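Local coordinates for protein ribokinase RBSK (Mycobacterium tuberculosis, PDB 3GO6) that probably phosphorylates D-ribose at O-5 with ATP and a divalent cation, most likely magnesium, to give D-ribose 5-phosphate, at residues A[248-251]-A[252-256]; A[267-270]-A[271-275]; A[215-218]-A[219-222]. All coordinates share one frame; numbering follows the deposited sequence.

Along the chain, the three contacts follow one another without nesting or crossing. Interaction 3 comes first and closes the tight hairpin turn (215-222) that joins strands 212-216 and 222-226 of the large sheet. Interaction 1 (248-256) lies within helix 246-257, and interaction 2 (267-275) within the next helix, 265-282; both are helical-turn contacts that close no loop. Phe250 links the three regions: its CE2 is 3.7 Å from Thr216 CG2 of the hairpin, while its CD1 is 3.3 Å from Ala275 O of the neighbouring helix. Interactions 2 and 3 do not touch each other. Phe250 thus joins helix 246-257 both to helix 265-282 and to the hairpin that holds predicted ATP-binding residues.

Interaction 1: A[248-251]-A[252-256]; sequences DVFA and GVLAA. With RIB (alpha-D-ribofuranose), chain C.
With CG anti to the backbone N (chi1 179°), Phe250 holds its ring out from the side of the helix, and Leu254, one turn later, adopts a similar first torsion (chi1 -164°). Phe250 CE2 therefore comes to 4.3 Å from Leu254 CD2, the methyl approaching the ring obliquely. The two valines also meet, Val249 CG1 lying 4.2 Å from Val253 CG2. That same Val253 methyl leans over the backbone of the preceding turn and lies 3.3 Å from Val249 O. This carbonyl also accepts the amide of Val253, Val253 N to Val249 O being 2.9 Å, one of four successive bonds in which the amides of Gly252 to Ala255 donate to the carbonyls of Asp248 to Ala251. The helix is buried: Phe250 packs on Ala275 and Cys276 of helix 265-282, whereas Leu254 meets Val195 and Ile197 of the central sheet. At the N-terminal end, Asp248 faces the sugar. Its OD2 accepts a short bond of 2.5 Å from O5 of the ribose, probably the hydroxyl that receives the phosphoryl group. Asn61 ND2 also binds OD2, and Gln62 NE2 holds OD1, so both carboxylate oxygens are gripped and the group's orientation is restrained. Asp248 is the predicted proton acceptor, placed near the start of helix 246-257 in the Gly-Ala-Gly-Asp signature of PfkB-family carbohydrate kinases.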
ATOM      1  N   ASP A 248      10.157   0.261 -17.488  1.00 13.61           N
ATOM      2  CA  ASP A 248      11.337   1.013 -17.014  1.00 13.51           C
ATOM      3  C   ASP A 248      12.607   0.351 -17.484  1.00 13.05           C
ATOM      4  O   ASP A 248      13.570   1.027 -17.820  1.00 12.87           O
ATOM      5  CB  ASP A 248      11.348   1.090 -15.482  1.00 13.83           C
ATOM      6  CG  ASP A 248      10.218   1.944 -14.944  1.00 16.28           C
ATOM      7  OD1 ASP A 248       9.788   2.880 -15.670  1.00 16.40           O
ATOM      8  OD2 ASP A 248       9.737   1.662 -13.817  1.00 18.30           O
ATOM      9  N   VAL A 249      12.614  -0.984 -17.496  1.00 12.89           N
ATOM     10  CA  VAL A 249      13.757  -1.730 -18.037  1.00 12.70           C
ATOM     11  C   VAL A 249      13.947  -1.412 -19.524  1.00 13.39           C
ATOM     12  O   VAL A 249      15.049  -1.080 -19.966  1.00 13.88           O
ATOM     13  CB  VAL A 249      13.637  -3.268 -17.797  1.00 12.81           C
ATOM     14  CG1 VAL A 249      14.801  -3.998 -18.486  1.00 13.16           C
ATOM     15  CG2 VAL A 249      13.659  -3.586 -16.278  1.00 12.17           C
ATOM     16  N   PHE A 250      12.866  -1.494 -20.297  1.00 13.51           N
ATOM     17  CA  PHE A 250      12.931  -1.128 -21.724  1.00 13.25           C
ATOM     18  C   PHE A 250      13.558   0.268 -21.894  1.00 12.96           C
ATOM     19  O   PHE A 250      14.481   0.444 -22.694  1.00 13.17           O
ATOM     20  CB  PHE A 250      11.521  -1.198 -22.336  1.00 13.06           C
ATOM     21  CG  PHE A 250      11.462  -0.813 -23.801  1.00 14.05           C
ATOM     22  CD1 PHE A 250      11.374  -1.809 -24.784  1.00 16.10           C
ATOM     23  CD2 PHE A 250      11.469   0.531 -24.192  1.00 14.01           C
ATOM     24  CE1 PHE A 250      11.317  -1.470 -26.151  1.00 14.28           C
ATOM     25  CE2 PHE A 250      11.421   0.889 -25.551  1.00 16.64           C
ATOM     26  CZ  PHE A 250      11.340  -0.125 -26.535  1.00 15.14           C
ATOM     27  N   ALA A 251      13.092   1.248 -21.113  1.00 14.02           N
ATOM     28  CA  ALA A 251      13.536   2.642 -21.268  1.00 13.56           C
ATOM     29  C   ALA A 251      15.009   2.815 -20.906  1.00 13.99           C
ATOM     30  O   ALA A 251      15.765   3.490 -21.629  1.00 13.34           O
ATOM     31  CB  ALA A 251      12.666   3.576 -20.433  1.00 14.22           C
ATOM     32  N   GLY A 252      15.423   2.203 -19.794  1.00 13.33           N
ATOM     33  CA  GLY A 252      16.816   2.322 -19.339  1.00 13.22           C
ATOM     34  C   GLY A 252      17.765   1.671 -20.319  1.00 13.49           C
ATOM     35  O   GLY A 252      18.845   2.212 -20.618  1.00 14.33           O
ATOM     36  N   VAL A 253      17.379   0.505 -20.827  1.00 13.44           N
ATOM     37  CA  VAL A 253      18.195  -0.181 -21.851  1.00 14.03           C
ATOM     38  C   VAL A 253      18.243   0.595 -23.175  1.00 14.39           C
ATOM     39  O   VAL A 253      19.300   0.649 -23.830  1.00 14.78           O
ATOM     40  CB  VAL A 253      17.728  -1.639 -22.075  1.00 14.48           C
ATOM     41  CG1 VAL A 253      18.484  -2.291 -23.264  1.00 15.59           C
ATOM     42  CG2 VAL A 253      17.943  -2.426 -20.803  1.00 13.06           C
ATOM     43  N   LEU A 254      17.120   1.196 -23.564  1.00 14.77           N
ATOM     44  CA  LEU A 254      17.107   2.039 -24.751  1.00 15.30           C
ATOM     45  C   LEU A 254      18.109   3.188 -24.581  1.00 15.70           C
ATOM     46  O   LEU A 254      18.921   3.464 -25.493  1.00 15.94           O
ATOM     47  CB  LEU A 254      15.698   2.563 -25.063  1.00 15.01           C
ATOM     48  CG  LEU A 254      15.536   3.113 -26.485  1.00 14.75           C
ATOM     49  CD1 LEU A 254      15.477   1.952 -27.486  1.00 15.56           C
ATOM     50  CD2 LEU A 254      14.287   3.978 -26.628  1.00 14.51           C
ATOM     51  N   ALA A 255      18.068   3.850 -23.421  1.00 15.41           N
ATOM     52  CA  ALA A 255      19.001   4.954 -23.131  1.00 16.16           C
ATOM     53  C   ALA A 255      20.459   4.498 -23.170  1.00 16.79           C
ATOM     54  O   ALA A 255      21.332   5.233 -23.657  1.00 16.60           O
ATOM     55  CB  ALA A 255      18.685   5.602 -21.776  1.00 16.36           C
ATOM     56  N   ALA A 256      20.709   3.289 -22.664  1.00 17.28           N
ATOM     57  CA  ALA A 256      22.063   2.736 -22.584  1.00 18.41           C
ATOM     58  C   ALA A 256      22.639   2.337 -23.949  1.00 19.89           C
ATOM     59  O   ALA A 256      23.858   2.108 -24.063  1.00 20.48           O
ATOM     60  CB  ALA A 256      22.071   1.535 -21.660  1.00 18.13           C
TER
HETATM   61  O5  RIB C 305       7.207   1.576 -13.621  1.00 20.44           O
HETATM   62  C5  RIB C 305       7.033   1.073 -12.278  1.00 21.84           C
HETATM   63  C4  RIB C 305       7.402   2.184 -11.277  1.00 19.40           C
HETATM   64  O4  RIB C 305       6.384   3.204 -11.343  1.00 19.95           O
HETATM   65  C3  RIB C 305       7.393   1.723  -9.830  1.00 18.03           C
HETATM   66  O3  RIB C 305       8.701   1.387  -9.303  1.00 15.22           O
HETATM   67  C2  RIB C 305       6.725   2.862  -9.082  1.00 16.98           C
HETATM   68  O2  RIB C 305       7.592   3.433  -8.094  1.00 17.87           O
HETATM   69  C1  RIB C 305       6.277   3.891 -10.109  1.00 17.44           C
HETATM   70  O1  RIB C 305       7.155   5.024 -10.155  1.00 15.84           O

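Interaction 2: A[267-270]-A[271-275]; sequences ERLR and ALRRA
The amides of Ala271, Leu272, Arg273 and Arg274 bond in turn to the carbonyls of Glu267, Arg268, Leu269 and Arg270, an unbroken run of alpha-helical turns in which Arg273 N lies 2.9 Å from Leu269 O. Arg270 and Arg274 extend from the helix side by side, pointing the same way, and their guanidinium planes are only 4° apart. The aliphatic part of Arg274 does most of the touching: its CD sits over the centre of the Arg270 guanidinium, 3.4 Å from Arg270 CZ. A bend at chi3 of Arg274 (69°) then turns its own guanidinium so that Arg270 NH2 comes over one face, 3.5 Å from Arg274 NE. Asn257 OD1 takes a bond from Arg270 NH1 and a weak one from Arg274 NE, and the salt bridge of Arg274 NH1 with Asp299 OD1 probably eases the closeness of the like charges. Helix 265-282 belongs to the alpha/beta core of the ribokinase fold, and its Leu272 packs against Val214 and Phe231 of the large sheet as well as Leu254 of helix 246-257. Within the helix, Leu272 CG also rests 3.3 Å from Arg268 O, while the guanidinium of Arg268 reaches away to pair with Asp228. On the more open side, Leu269 packs against Arg273. The Arg273 chain is extended from CG to NE and passes across the leucine, whose CD2 lies under one face of the guanidinium, offset toward its rim and 3.4 Å from Arg273 NH2. Leu269 CG contributes to the same contact at 3.7 Å from Arg273 CZ, and both residues also touch Val233 of strand 229-233.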
ATOM      1  N   GLU A 267      22.010   1.794 -35.751  1.00 27.00           N
ATOM      2  CA  GLU A 267      22.284   1.938 -34.328  1.00 26.67           C
ATOM      3  C   GLU A 267      20.983   2.089 -33.543  1.00 25.25           C
ATOM      4  O   GLU A 267      20.851   1.525 -32.463  1.00 24.76           O
ATOM      5  CB  GLU A 267      23.175   3.151 -34.080  1.00 27.32           C
ATOM      6  CG  GLU A 267      24.614   3.004 -34.556  1.00 30.83           C
ATOM      7  CD  GLU A 267      25.314   4.357 -34.629  1.00 34.88           C
ATOM      8  OE1 GLU A 267      24.766   5.288 -35.267  1.00 38.11           O
ATOM      9  OE2 GLU A 267      26.393   4.502 -34.024  1.00 37.10           O
ATOM     10  N   ARG A 268      20.035   2.852 -34.084  1.00 23.94           N
ATOM     11  CA  ARG A 268      18.715   2.985 -33.467  1.00 23.10           C
ATOM     12  C   ARG A 268      17.954   1.656 -33.438  1.00 22.90           C
ATOM     13  O   ARG A 268      17.365   1.290 -32.406  1.00 21.82           O
ATOM     14  CB  ARG A 268      17.890   4.083 -34.143  1.00 22.91           C
ATOM     15  CG  ARG A 268      18.437   5.505 -33.868  1.00 24.19           C
ATOM     16  CD  ARG A 268      17.485   6.558 -34.417  1.00 25.84           C
ATOM     17  NE  ARG A 268      17.598   6.714 -35.871  1.00 26.26           N
ATOM     18  CZ  ARG A 268      18.428   7.576 -36.467  1.00 27.10           C
ATOM     19  NH1 ARG A 268      19.205   8.373 -35.735  1.00 27.63           N
ATOM     20  NH2 ARG A 268      18.474   7.652 -37.793  1.00 25.93           N
ATOM     21  N   LEU A 269      17.968   0.927 -34.560  1.00 21.68           N
ATOM     22  CA  LEU A 269      17.329  -0.388 -34.602  1.00 21.81           C
ATOM     23  C   LEU A 269      17.958  -1.368 -33.594  1.00 20.84           C
ATOM     24  O   LEU A 269      17.249  -2.134 -32.955  1.00 20.67           O
ATOM     25  CB  LEU A 269      17.335  -0.972 -36.030  1.00 21.83           C
ATOM     26  CG  LEU A 269      16.714  -2.362 -36.223  1.00 22.04           C
ATOM     27  CD1 LEU A 269      15.221  -2.352 -35.890  1.00 22.18           C
ATOM     28  CD2 LEU A 269      16.963  -2.871 -37.654  1.00 22.91           C
ATOM     29  N   ARG A 270      19.281  -1.340 -33.458  1.00 21.11           N
ATOM     30  CA  ARG A 270      19.962  -2.208 -32.494  1.00 21.03           C
ATOM     31  C   ARG A 270      19.540  -1.858 -31.046  1.00 20.56           C
ATOM     32  O   ARG A 270      19.317  -2.747 -30.232  1.00 20.34           O
ATOM     33  CB  ARG A 270      21.474  -2.094 -32.652  1.00 21.73           C
ATOM     34  CG  ARG A 270      22.273  -2.960 -31.697  1.00 23.86           C
ATOM     35  CD  ARG A 270      23.727  -2.479 -31.587  1.00 27.11           C
ATOM     36  NE  ARG A 270      24.417  -3.122 -30.462  1.00 29.87           N
ATOM     37  CZ  ARG A 270      24.533  -2.599 -29.236  1.00 31.20           C
ATOM     38  NH1 ARG A 270      24.013  -1.411 -28.948  1.00 30.11           N
ATOM     39  NH2 ARG A 270      25.159  -3.278 -28.285  1.00 31.37           N
ATOM     40  N   ALA A 271      19.417  -0.565 -30.748  1.00 19.92           N
ATOM     41  CA  ALA A 271      18.960  -0.122 -29.419  1.00 19.72           C
ATOM     42  C   ALA A 271      17.551  -0.645 -29.156  1.00 19.23           C
ATOM     43  O   ALA A 271      17.255  -1.162 -28.072  1.00 19.31           O
ATOM     44  CB  ALA A 271      18.998   1.416 -29.335  1.00 19.49           C
ATOM     45  N   LEU A 272      16.674  -0.502 -30.146  1.00 18.85           N
ATOM     46  CA  LEU A 272      15.282  -0.994 -30.042  1.00 19.08           C
ATOM     47  C   LEU A 272      15.185  -2.502 -29.814  1.00 18.61           C
ATOM     48  O   LEU A 272      14.411  -2.953 -28.958  1.00 18.16           O
ATOM     49  CB  LEU A 272      14.448  -0.558 -31.262  1.00 18.67           C
ATOM     50  CG  LEU A 272      14.187   0.953 -31.437  1.00 20.59           C
ATOM     51  CD1 LEU A 272      13.857   1.293 -32.890  1.00 22.46           C
ATOM     52  CD2 LEU A 272      13.050   1.442 -30.517  1.00 20.20           C
ATOM     53  N   ARG A 273      15.984  -3.274 -30.561  1.00 18.81           N
ATOM     54  CA  ARG A 273      16.030  -4.735 -30.383  1.00 19.04           C
ATOM     55  C   ARG A 273      16.467  -5.122 -28.972  1.00 18.62           C
ATOM     56  O   ARG A 273      15.875  -6.006 -28.359  1.00 18.07           O
ATOM     57  CB  ARG A 273      16.943  -5.403 -31.422  1.00 19.14           C
ATOM     58  CG  ARG A 273      16.265  -5.497 -32.789  1.00 21.25           C
ATOM     59  CD  ARG A 273      17.219  -5.886 -33.909  1.00 25.05           C
ATOM     60  NE  ARG A 273      16.479  -5.972 -35.169  1.00 27.71           N
ATOM     61  CZ  ARG A 273      17.020  -6.094 -36.383  1.00 30.85           C
ATOM     62  NH1 ARG A 273      18.340  -6.130 -36.538  1.00 31.32           N
ATOM     63  NH2 ARG A 273      16.227  -6.176 -37.454  1.00 31.33           N
ATOM     64  N   ARG A 274      17.511  -4.470 -28.477  1.00 18.12           N
ATOM     65  CA  ARG A 274      18.039  -4.770 -27.149  1.00 18.25           C
ATOM     66  C   ARG A 274      17.028  -4.386 -26.066  1.00 17.45           C
ATOM     67  O   ARG A 274      16.824  -5.133 -25.119  1.00 17.82           O
ATOM     68  CB  ARG A 274      19.377  -4.059 -26.945  1.00 18.03           C
ATOM     69  CG  ARG A 274      20.494  -4.684 -27.818  1.00 18.86           C
ATOM     70  CD  ARG A 274      21.847  -4.012 -27.656  1.00 19.89           C
ATOM     71  NE  ARG A 274      22.404  -4.283 -26.337  1.00 23.79           N
ATOM     72  CZ  ARG A 274      23.002  -5.419 -25.977  1.00 26.23           C
ATOM     73  NH1 ARG A 274      23.135  -6.419 -26.852  1.00 26.94           N
ATOM     74  NH2 ARG A 274      23.456  -5.562 -24.730  1.00 25.58           N
ATOM     75  N   ALA A 275      16.393  -3.228 -26.222  1.00 16.86           N
ATOM     76  CA  ALA A 275      15.399  -2.762 -25.254  1.00 17.15           C
ATOM     77  C   ALA A 275      14.202  -3.718 -25.234  1.00 17.38           C
ATOM     78  O   ALA A 275      13.693  -4.070 -24.156  1.00 16.68           O
ATOM     79  CB  ALA A 275      14.966  -1.297 -25.565  1.00 16.25           C
TER

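Interaction 3: A[215-218]-A[219-222]; sequences ITLG and VRGA
Leu217 and Gly221 close a tight beta-hairpin: Leu217 N donates to Gly221 O at 2.9 Å. One residue further out from the turn, Thr216 and Ala222 form an antiparallel non-hydrogen-bonded pair, with side chains on the sheet face that meets Phe250 of helix 246-257. This is the compact half of the contact. Ala222 CA lies 3.3 Å from Ile215 O in a CA-H...O contact, and Leu217 folds back over the second strand so that its CG is 4.0 Å from Ala222 CA. Ile215, on the other face, packs against Glu200 and Ala203 of helix 200-205.

The turn itself is far more open. Val219 and Arg220 take up a type I conformation, bracketed by the bond from Gly221 N to Gly218 O. Both flanking glycines have positive phi; at Gly221 (phi 91°, psi -111°) the backbone leaves no room for a CB beside the preceding carbonyl. Residues 216 to 221 are predicted to contact ATP, and Gly221 has been seen to bind ADP in a crystal structure of this protein, though none is bound to this chain, so the exposed turn probably borders the nucleotide. The CB of Val219 points away from the first strand, whereas Arg220 curls back through bends at chi2 and chi3 until one face of its guanidinium lies over Leu217 CD1, which is offset toward the rim and 4.0 Å from Arg220 NH2. The carbonyl of Leu217 is used twice: Arg220 N donates to Leu217 O at 3.2 Å, and a water bonds to Leu217 O at 3.0 Å. The same water accepts a bond of 2.6 Å from Arg220 NH1.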
ATOM      1  N   ILE A 215       6.824   3.458 -29.351  1.00 17.40           N
ATOM      2  CA  ILE A 215       5.577   3.135 -28.686  1.00 18.18           C
ATOM      3  C   ILE A 215       5.623   1.668 -28.280  1.00 18.68           C
ATOM      4  O   ILE A 215       5.628   0.784 -29.126  1.00 19.07           O
ATOM      5  CB  ILE A 215       4.325   3.436 -29.560  1.00 18.54           C
ATOM      6  CG1 ILE A 215       4.278   4.907 -29.993  1.00 20.11           C
ATOM      7  CG2 ILE A 215       3.037   3.111 -28.807  1.00 18.47           C
ATOM      8  CD1 ILE A 215       4.965   5.126 -31.334  1.00 24.23           C
ATOM      9  N   THR A 216       5.667   1.412 -26.977  1.00 18.74           N
ATOM     10  CA  THR A 216       5.795   0.048 -26.487  1.00 18.40           C
ATOM     11  C   THR A 216       4.440  -0.653 -26.576  1.00 19.12           C
ATOM     12  O   THR A 216       3.396  -0.032 -26.385  1.00 18.89           O
ATOM     13  CB  THR A 216       6.314   0.019 -25.036  1.00 18.77           C
ATOM     14  OG1 THR A 216       5.430   0.790 -24.218  1.00 18.12           O
ATOM     15  CG2 THR A 216       7.746   0.617 -24.962  1.00 16.85           C
ATOM     16  N   LEU A 217       4.480  -1.947 -26.869  1.00 20.27           N
ATOM     17  CA  LEU A 217       3.294  -2.735 -27.182  1.00 22.52           C
ATOM     18  C   LEU A 217       3.230  -3.989 -26.304  1.00 23.95           C
ATOM     19  O   LEU A 217       2.774  -5.035 -26.760  1.00 24.09           O
ATOM     20  CB  LEU A 217       3.353  -3.178 -28.655  1.00 22.38           C
ATOM     21  CG  LEU A 217       3.462  -2.111 -29.742  1.00 23.38           C
ATOM     22  CD1 LEU A 217       3.722  -2.786 -31.087  1.00 24.86           C
ATOM     23  CD2 LEU A 217       2.202  -1.228 -29.791  1.00 23.20           C
ATOM     24  N   GLY A 218       3.703  -3.900 -25.065  1.00 25.23           N
ATOM     25  CA  GLY A 218       3.721  -5.075 -24.189  1.00 27.36           C
ATOM     26  C   GLY A 218       4.496  -6.194 -24.862  1.00 28.87           C
ATOM     27  O   GLY A 218       5.640  -5.988 -25.255  1.00 29.87           O
ATOM     28  N   VAL A 219       3.862  -7.357 -25.046  1.00 30.07           N
ATOM     29  CA  VAL A 219       4.534  -8.557 -25.608  1.00 30.62           C
ATOM     30  C   VAL A 219       4.893  -8.504 -27.090  1.00 30.77           C
ATOM     31  O   VAL A 219       5.744  -9.265 -27.553  1.00 31.38           O
ATOM     32  CB  VAL A 219       3.727  -9.880 -25.325  1.00 31.03           C
ATOM     33  CG1 VAL A 219       3.404 -10.015 -23.834  1.00 30.45           C
ATOM     34  CG2 VAL A 219       2.445  -9.956 -26.185  1.00 32.42           C
ATOM     35  N   ARG A 220       4.247  -7.624 -27.848  1.00 30.91           N
ATOM     36  CA  ARG A 220       4.575  -7.479 -29.256  1.00 31.09           C
ATOM     37  C   ARG A 220       5.831  -6.632 -29.471  1.00 30.28           C
ATOM     38  O   ARG A 220       6.224  -6.390 -30.616  1.00 30.93           O
ATOM     39  CB  ARG A 220       3.388  -6.904 -30.027  1.00 31.81           C
ATOM     40  CG  ARG A 220       2.198  -7.869 -30.110  1.00 34.52           C
ATOM     41  CD  ARG A 220       0.890  -7.103 -30.163  1.00 39.51           C
ATOM     42  NE  ARG A 220       0.856  -6.191 -31.305  1.00 43.39           N
ATOM     43  CZ  ARG A 220       0.253  -5.006 -31.311  1.00 43.95           C
ATOM     44  NH1 ARG A 220      -0.367  -4.560 -30.227  1.00 43.95           N
ATOM     45  NH2 ARG A 220       0.283  -4.259 -32.407  1.00 46.05           N
ATOM     46  N   GLY A 221       6.458  -6.190 -28.373  1.00 28.47           N
ATOM     47  CA  GLY A 221       7.686  -5.399 -28.457  1.00 26.34           C
ATOM     48  C   GLY A 221       7.402  -3.902 -28.502  1.00 25.04           C
ATOM     49  O   GLY A 221       6.964  -3.312 -27.511  1.00 24.64           O
ATOM     50  N   ALA A 222       7.657  -3.294 -29.652  1.00 23.64           N
ATOM     51  CA  ALA A 222       7.496  -1.857 -29.820  1.00 23.75           C
ATOM     52  C   ALA A 222       7.248  -1.489 -31.277  1.00 23.99           C
ATOM     53  O   ALA A 222       7.645  -2.217 -32.189  1.00 24.30           O
ATOM     54  CB  ALA A 222       8.733  -1.100 -29.274  1.00 23.39           C
TER
HETATM   55  O   HOH W   1      -0.043  -4.928 -27.669  1.00 55.59           O